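PDB 2Y2W: intracellular exo-alpha-(1->5)-L-arabinofuranosidase from Bifidobacterium longum, which hydrolyses terminal alpha-L-arabinofuranosyl bonds of arabinans and arabinoxylan as a family 51 glycoside hydrolase, contributing to breakdown of the plant cell wall. Local coordinates for residues Tyr119-Gly124 with Leu178-Tyr183; Tyr183-Pro188 with Leu243-Leu248. All coordinates share one frame; numbering follows the deposited sequence.

How the contacts relate
Both contacts use helix 174-185, which follows strand 162-167 of the eight-stranded parallel barrel. Contact 1 sets the loop after strand 107-110 against residues 178-183 of this helix; contact 2 sets the helix's end, from Tyr183 on, beside the end of helix 227-244 and the turn after it. Contact 1 comes first along the chain, and contact 2 starts from the residue at which it ends, Tyr183; their centres lie 13 Å apart. Leu181 also joins them: its CD2 lies 3.8 Å from CB of Ala244. The helix is thus packed on one flank by a loop and on another by a second barrel helix, and a second subunit touches both contacts.

Contact 1: Tyr119-Gly124 with Leu178-Tyr183; sequences YNWEDG and LDELEY
Trp121 lays its indole against helix 174-185 at Asp179, Glu180 and Tyr183, and the side chain can be followed outward atom by atom. Its CB is met by the carboxylate of Glu180, with OE2 3.4 Å from Trp121 CB. CG lies near the same carboxylate, whose plane is only 24° from that of the ring: the two flat groups are stacked, and the side chains run past each other in opposite senses. Further along, the five-membered ring receives a CH-pi contact from Glu180 CB, 3.7 Å from the ring centroid and close to the ring normal. Glu180 reaches back along the indole because its CG is anti to the backbone N (chi1 -179°) and the chain beyond is extended. At the far rim, Trp121 CZ2 comes to 3.4 Å from the backbone N of Glu180 and also meets Asp179 CB. Trp121 CH2 ends 3.6 Å from Tyr183 CB, while CZ3 lies over a face of the Tyr183 ring. The two aromatic planes are inclined at 52°, an oblique pairing. On the indole face opposite Glu180 CB, Glu122 CG sits 3.7 Å above the plane, so the ring is held between two glutamate chains. Beyond the pair, Trp192 also meets the indole, and Tyr183 OH is hydrogen-bonded to Asp150 and Asn199. The arrangement is barrel-periphery packing, in which a loop following strand 107-110 inserts a tryptophan against the helix after the next strand of the (beta/alpha)8 barrel.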
loop_
_atom_site.group_PDB
_atom_site.type_symbol
_atom_site.label_atom_id
_atom_site.label_comp_id
_atom_site.label_asym_id
_atom_site.label_seq_id
_atom_site.Cartn_x
_atom_site.Cartn_y
_atom_site.Cartn_z
ATOM N N TYR D 119 11.590 -9.453 4.661
ATOM C CA TYR D 119 12.285 -9.521 5.938
ATOM C C TYR D 119 11.750 -8.494 6.932
ATOM O O TYR D 119 11.606 -7.318 6.600
ATOM C CB TYR D 119 13.789 -9.326 5.706
ATOM C CG TYR D 119 14.629 -9.241 6.957
ATOM C CD1 TYR D 119 14.684 -10.300 7.867
ATOM C CD2 TYR D 119 15.386 -8.104 7.224
ATOM C CE1 TYR D 119 15.465 -10.222 9.016
ATOM C CE2 TYR D 119 16.170 -8.017 8.369
ATOM C CZ TYR D 119 16.203 -9.078 9.257
ATOM O OH TYR D 119 16.979 -8.982 10.383
ATOM N N ASN D 120 11.448 -8.950 8.144
ATOM C CA ASN D 120 11.018 -8.065 9.227
ATOM C C ASN D 120 12.195 -7.784 10.160
ATOM O O ASN D 120 12.676 -8.689 10.843
ATOM C CB ASN D 120 9.856 -8.684 10.007
ATOM C CG ASN D 120 8.774 -9.243 9.103
ATOM O OD1 ASN D 120 8.222 -8.533 8.259
ATOM N ND2 ASN D 120 8.458 -10.522 9.281
ATOM N N TRP D 121 12.652 -6.534 10.181
ATOM C CA TRP D 121 13.908 -6.175 10.846
ATOM C C TRP D 121 13.904 -6.387 12.367
ATOM O O TRP D 121 14.963 -6.575 12.965
ATOM C CB TRP D 121 14.322 -4.741 10.485
ATOM C CG TRP D 121 13.423 -3.698 11.051
ATOM C CD1 TRP D 121 12.313 -3.166 10.465
ATOM C CD2 TRP D 121 13.550 -3.062 12.324
ATOM N NE1 TRP D 121 11.738 -2.236 11.294
ATOM C CE2 TRP D 121 12.477 -2.152 12.444
ATOM C CE3 TRP D 121 14.465 -3.173 13.380
ATOM C CZ2 TRP D 121 12.292 -1.358 13.578
ATOM C CZ3 TRP D 121 14.284 -2.381 14.505
ATOM C CH2 TRP D 121 13.205 -1.485 14.594
ATOM N N GLU D 122 12.720 -6.353 12.975
ATOM C CA GLU D 122 12.558 -6.576 14.417
ATOM C C GLU D 122 12.772 -8.037 14.803
ATOM O O GLU D 122 13.052 -8.341 15.966
ATOM C CB GLU D 122 11.171 -6.137 14.906
ATOM C CG GLU D 122 10.722 -4.755 14.460
ATOM C CD GLU D 122 9.940 -4.785 13.155
ATOM O OE1 GLU D 122 10.321 -5.543 12.235
ATOM O OE2 GLU D 122 8.941 -4.042 13.045
ATOM N N ASP D 123 12.625 -8.936 13.832
ATOM C CA ASP D 123 12.837 -10.368 14.057
ATOM C C ASP D 123 14.283 -10.691 14.419
ATOM O O ASP D 123 14.559 -11.738 15.009
ATOM C CB ASP D 123 12.424 -11.181 12.823
ATOM C CG ASP D 123 10.921 -11.239 12.634
ATOM O OD1 ASP D 123 10.177 -10.960 13.599
ATOM O OD2 ASP D 123 10.482 -11.577 11.515
ATOM N N GLY D 124 15.195 -9.789 14.062
ATOM C CA GLY D 124 16.621 -9.994 14.286
ATOM C C GLY D 124 17.215 -9.165 15.409
ATOM O O GLY D 124 18.434 -9.113 15.561
ATOM N N LEU D 178 11.277 4.005 8.815
ATOM C CA LEU D 178 11.441 5.039 9.844
ATOM C C LEU D 178 11.609 4.459 11.252
ATOM O O LEU D 178 12.302 5.045 12.089
ATOM C CB LEU D 178 10.278 6.035 9.811
ATOM C CG LEU D 178 10.127 6.882 8.540
ATOM C CD1 LEU D 178 8.826 7.676 8.566
ATOM C CD2 LEU D 178 11.321 7.814 8.332
ATOM N N ASP D 179 10.970 3.318 11.508
ATOM C CA ASP D 179 11.128 2.615 12.782
ATOM C C ASP D 179 12.565 2.108 12.967
ATOM O O ASP D 179 13.162 2.312 14.027
ATOM C CB ASP D 179 10.118 1.464 12.912
ATOM C CG ASP D 179 8.678 1.946 13.120
ATOM O OD1 ASP D 179 8.452 3.157 13.348
ATOM O OD2 ASP D 179 7.761 1.097 13.052
ATOM N N GLU D 180 13.117 1.469 11.933
ATOM C CA GLU D 180 14.492 0.957 11.978
ATOM C C GLU D 180 15.520 2.082 12.067
ATOM O O GLU D 180 16.538 1.941 12.741
ATOM C CB GLU D 180 14.795 0.050 10.778
ATOM C CG GLU D 180 16.215 -0.528 10.795
ATOM C CD GLU D 180 16.394 -1.745 9.906
ATOM O OE1 GLU D 180 15.886 -1.747 8.759
ATOM O OE2 GLU D 180 17.066 -2.699 10.358
ATOM N N LEU D 181 15.244 3.190 11.382
ATOM C CA LEU D 181 16.102 4.369 11.421
ATOM C C LEU D 181 16.212 4.919 12.846
ATOM O O LEU D 181 17.308 5.204 13.330
ATOM C CB LEU D 181 15.565 5.438 10.461
ATOM C CG LEU D 181 16.183 6.840 10.446
ATOM C CD1 LEU D 181 17.657 6.806 10.060
ATOM C CD2 LEU D 181 15.400 7.725 9.500
ATOM N N GLU D 182 15.067 5.054 13.506
ATOM C CA GLU D 182 14.994 5.509 14.889
ATOM C C GLU D 182 15.683 4.525 15.838
ATOM O O GLU D 182 16.403 4.938 16.742
ATOM C CB GLU D 182 13.530 5.702 15.283
ATOM C CG GLU D 182 13.290 6.311 16.653
ATOM C CD GLU D 182 11.806 6.533 16.939
ATOM O OE1 GLU D 182 10.991 6.495 15.987
ATOM O OE2 GLU D 182 11.450 6.760 18.113
ATOM N N TYR D 183 15.460 3.228 15.624
ATOM C CA TYR D 183 16.051 2.188 16.469
ATOM C C TYR D 183 17.569 2.180 16.359
ATOM O O TYR D 183 18.276 2.046 17.361
ATOM C CB TYR D 183 15.505 0.804 16.102
ATOM C CG TYR D 183 16.199 -0.336 16.818
ATOM C CD1 TYR D 183 15.739 -0.792 18.050
ATOM C CD2 TYR D 183 17.322 -0.954 16.264
ATOM C CE1 TYR D 183 16.375 -1.828 18.712
ATOM C CE2 TYR D 183 17.968 -1.991 16.920
ATOM C CZ TYR D 183 17.488 -2.424 18.142
ATOM O OH TYR D 183 18.120 -3.452 18.795
#

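Contact 2: Tyr183-Pro188 with Leu243-Leu248; sequences YVNGAP and LAESGL
This is a small, buried side-chain contact between the ends of two outer helices of the (beta/alpha)8 barrel, centred on Asn185 and Glu245 and away from the probable catalytic and sugar-binding residues. Helix 174-185 runs out at Asn185, and Gly186 is the first residue beyond it to leave helical backbone angles; helix 227-244 likewise stops before Glu245, where a type I beta turn from Glu245 to Leu248 leads into strand 249-252 of the barrel. The evidence for a limited junction is quantitative: the two segments bury 89 Å² in total, and the nearest pair of CA atoms, those of Asn185 and Glu245, are still 9.2 Å apart. Side chains therefore make the contact, and Glu245 spans most of the gap, its chain extended beyond CG (chi2 -169°), which carries the carboxylate across to the asparagine. There the two side chains run nearly perpendicular to each other, with amide and carboxylate planes 35° apart. The amide and carboxylate come near each other without pairing: Asn185 ND2 lies 3.8 Å from Glu245 OE2 and donates instead to the backbone O of Ile207, just before strand 209-212. Trp210 of that strand touches both Asn185 and Leu248, so one residue from each segment packs on the same barrel strand. Leu248 itself makes a looser approach, its CD2 4.5 Å from Asn185 ND2. From outside, His366 of a second subunit packs on Glu245, placing the junction near a subunit interface. The nearest atoms across the contact pair a carboxylate oxygen with a methylene carbon, Glu245 OE2 lying 3.2 Å from Asn185 CB.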
loop_
_atom_site.group_PDB
_atom_site.type_symbol
_atom_site.label_atom_id
_atom_site.label_comp_id
_atom_site.label_asym_id
_atom_site.label_seq_id
_atom_site.Cartn_x
_atom_site.Cartn_y
_atom_site.Cartn_z
ATOM N N TYR D 183 15.460 3.228 15.624
ATOM C CA TYR D 183 16.051 2.188 16.469
ATOM C C TYR D 183 17.569 2.180 16.359
ATOM O O TYR D 183 18.276 2.046 17.361
ATOM C CB TYR D 183 15.505 0.804 16.102
ATOM C CG TYR D 183 16.199 -0.336 16.818
ATOM C CD1 TYR D 183 15.739 -0.792 18.050
ATOM C CD2 TYR D 183 17.322 -0.954 16.264
ATOM C CE1 TYR D 183 16.375 -1.828 18.712
ATOM C CE2 TYR D 183 17.968 -1.991 16.920
ATOM C CZ TYR D 183 17.488 -2.424 18.142
ATOM O OH TYR D 183 18.120 -3.452 18.795
ATOM N N VAL D 184 18.055 2.331 15.134
ATOM C CA VAL D 184 19.471 2.195 14.846
ATOM C C VAL D 184 20.290 3.466 15.153
ATOM O O VAL D 184 21.450 3.370 15.564
ATOM C CB VAL D 184 19.671 1.710 13.385
ATOM C CG1 VAL D 184 19.717 2.875 12.412
ATOM C CG2 VAL D 184 20.914 0.877 13.267
ATOM N N ASN D 185 19.685 4.641 14.976
ATOM C CA ASN D 185 20.430 5.904 15.015
ATOM C C ASN D 185 19.904 6.956 15.986
ATOM O O ASN D 185 20.533 7.999 16.177
ATOM C CB ASN D 185 20.519 6.513 13.610
ATOM C CG ASN D 185 21.567 5.844 12.741
ATOM O OD1 ASN D 185 22.436 5.118 13.234
ATOM N ND2 ASN D 185 21.492 6.088 11.437
ATOM N N GLY D 186 18.754 6.687 16.591
ATOM C CA GLY D 186 18.131 7.636 17.503
ATOM C C GLY D 186 18.921 7.821 18.781
ATOM O O GLY D 186 19.672 6.937 19.195
ATOM N N ALA D 187 18.763 8.986 19.400
ATOM C CA ALA D 187 19.340 9.239 20.711
ATOM C C ALA D 187 18.524 8.494 21.766
ATOM O O ALA D 187 17.312 8.342 21.604
ATOM C CB ALA D 187 19.354 10.733 20.999
ATOM N N PRO D 188 19.182 8.011 22.838
ATOM C CA PRO D 188 18.434 7.405 23.942
ATOM C C PRO D 188 17.382 8.370 24.488
ATOM O O PRO D 188 17.631 9.574 24.569
ATOM C CB PRO D 188 19.517 7.141 24.993
ATOM C CG PRO D 188 20.769 6.976 24.205
ATOM C CD PRO D 188 20.642 7.915 23.039
ATOM N N LEU D 243 14.346 13.842 6.287
ATOM C CA LEU D 243 13.682 14.760 7.206
ATOM C C LEU D 243 14.038 14.437 8.659
ATOM O O LEU D 243 14.138 15.336 9.492
ATOM C CB LEU D 243 12.163 14.732 6.999
ATOM C CG LEU D 243 11.269 15.682 7.807
ATOM C CD1 LEU D 243 11.733 17.141 7.742
ATOM C CD2 LEU D 243 9.830 15.560 7.337
ATOM N N ALA D 244 14.225 13.151 8.951
ATOM C CA ALA D 244 14.654 12.712 10.276
ATOM C C ALA D 244 16.146 12.944 10.454
ATOM O O ALA D 244 16.588 13.326 11.533
ATOM C CB ALA D 244 14.313 11.247 10.499
ATOM N N GLU D 245 16.916 12.708 9.394
ATOM C CA GLU D 245 18.361 12.924 9.414
ATOM C C GLU D 245 18.872 13.496 8.098
ATOM O O GLU D 245 18.865 12.814 7.070
ATOM C CB GLU D 245 19.106 11.625 9.734
ATOM C CG GLU D 245 19.308 11.356 11.210
ATOM C CD GLU D 245 20.276 10.212 11.471
ATOM O OE1 GLU D 245 21.313 10.123 10.777
ATOM O OE2 GLU D 245 20.002 9.404 12.380
ATOM N N SER D 246 19.321 14.748 8.146
ATOM C CA SER D 246 19.904 15.426 6.986
ATOM C C SER D 246 21.135 14.695 6.460
ATOM O O SER D 246 21.312 14.562 5.251
ATOM C CB SER D 246 20.283 16.868 7.339
ATOM O OG SER D 246 19.151 17.610 7.752
ATOM N N GLY D 247 21.969 14.212 7.382
ATOM C CA GLY D 247 23.255 13.604 7.047
ATOM C C GLY D 247 23.209 12.250 6.360
ATOM O O GLY D 247 24.258 11.685 6.039
ATOM N N LEU D 248 22.004 11.728 6.131
ATOM C CA LEU D 248 21.841 10.433 5.477
ATOM C C LEU D 248 22.197 10.496 3.999
ATOM O O LEU D 248 22.020 11.528 3.351
ATOM C CB LEU D 248 20.412 9.910 5.633
ATOM C CG LEU D 248 19.906 9.422 6.994
ATOM C CD1 LEU D 248 18.533 8.795 6.818
ATOM C CD2 LEU D 248 20.866 8.441 7.674
#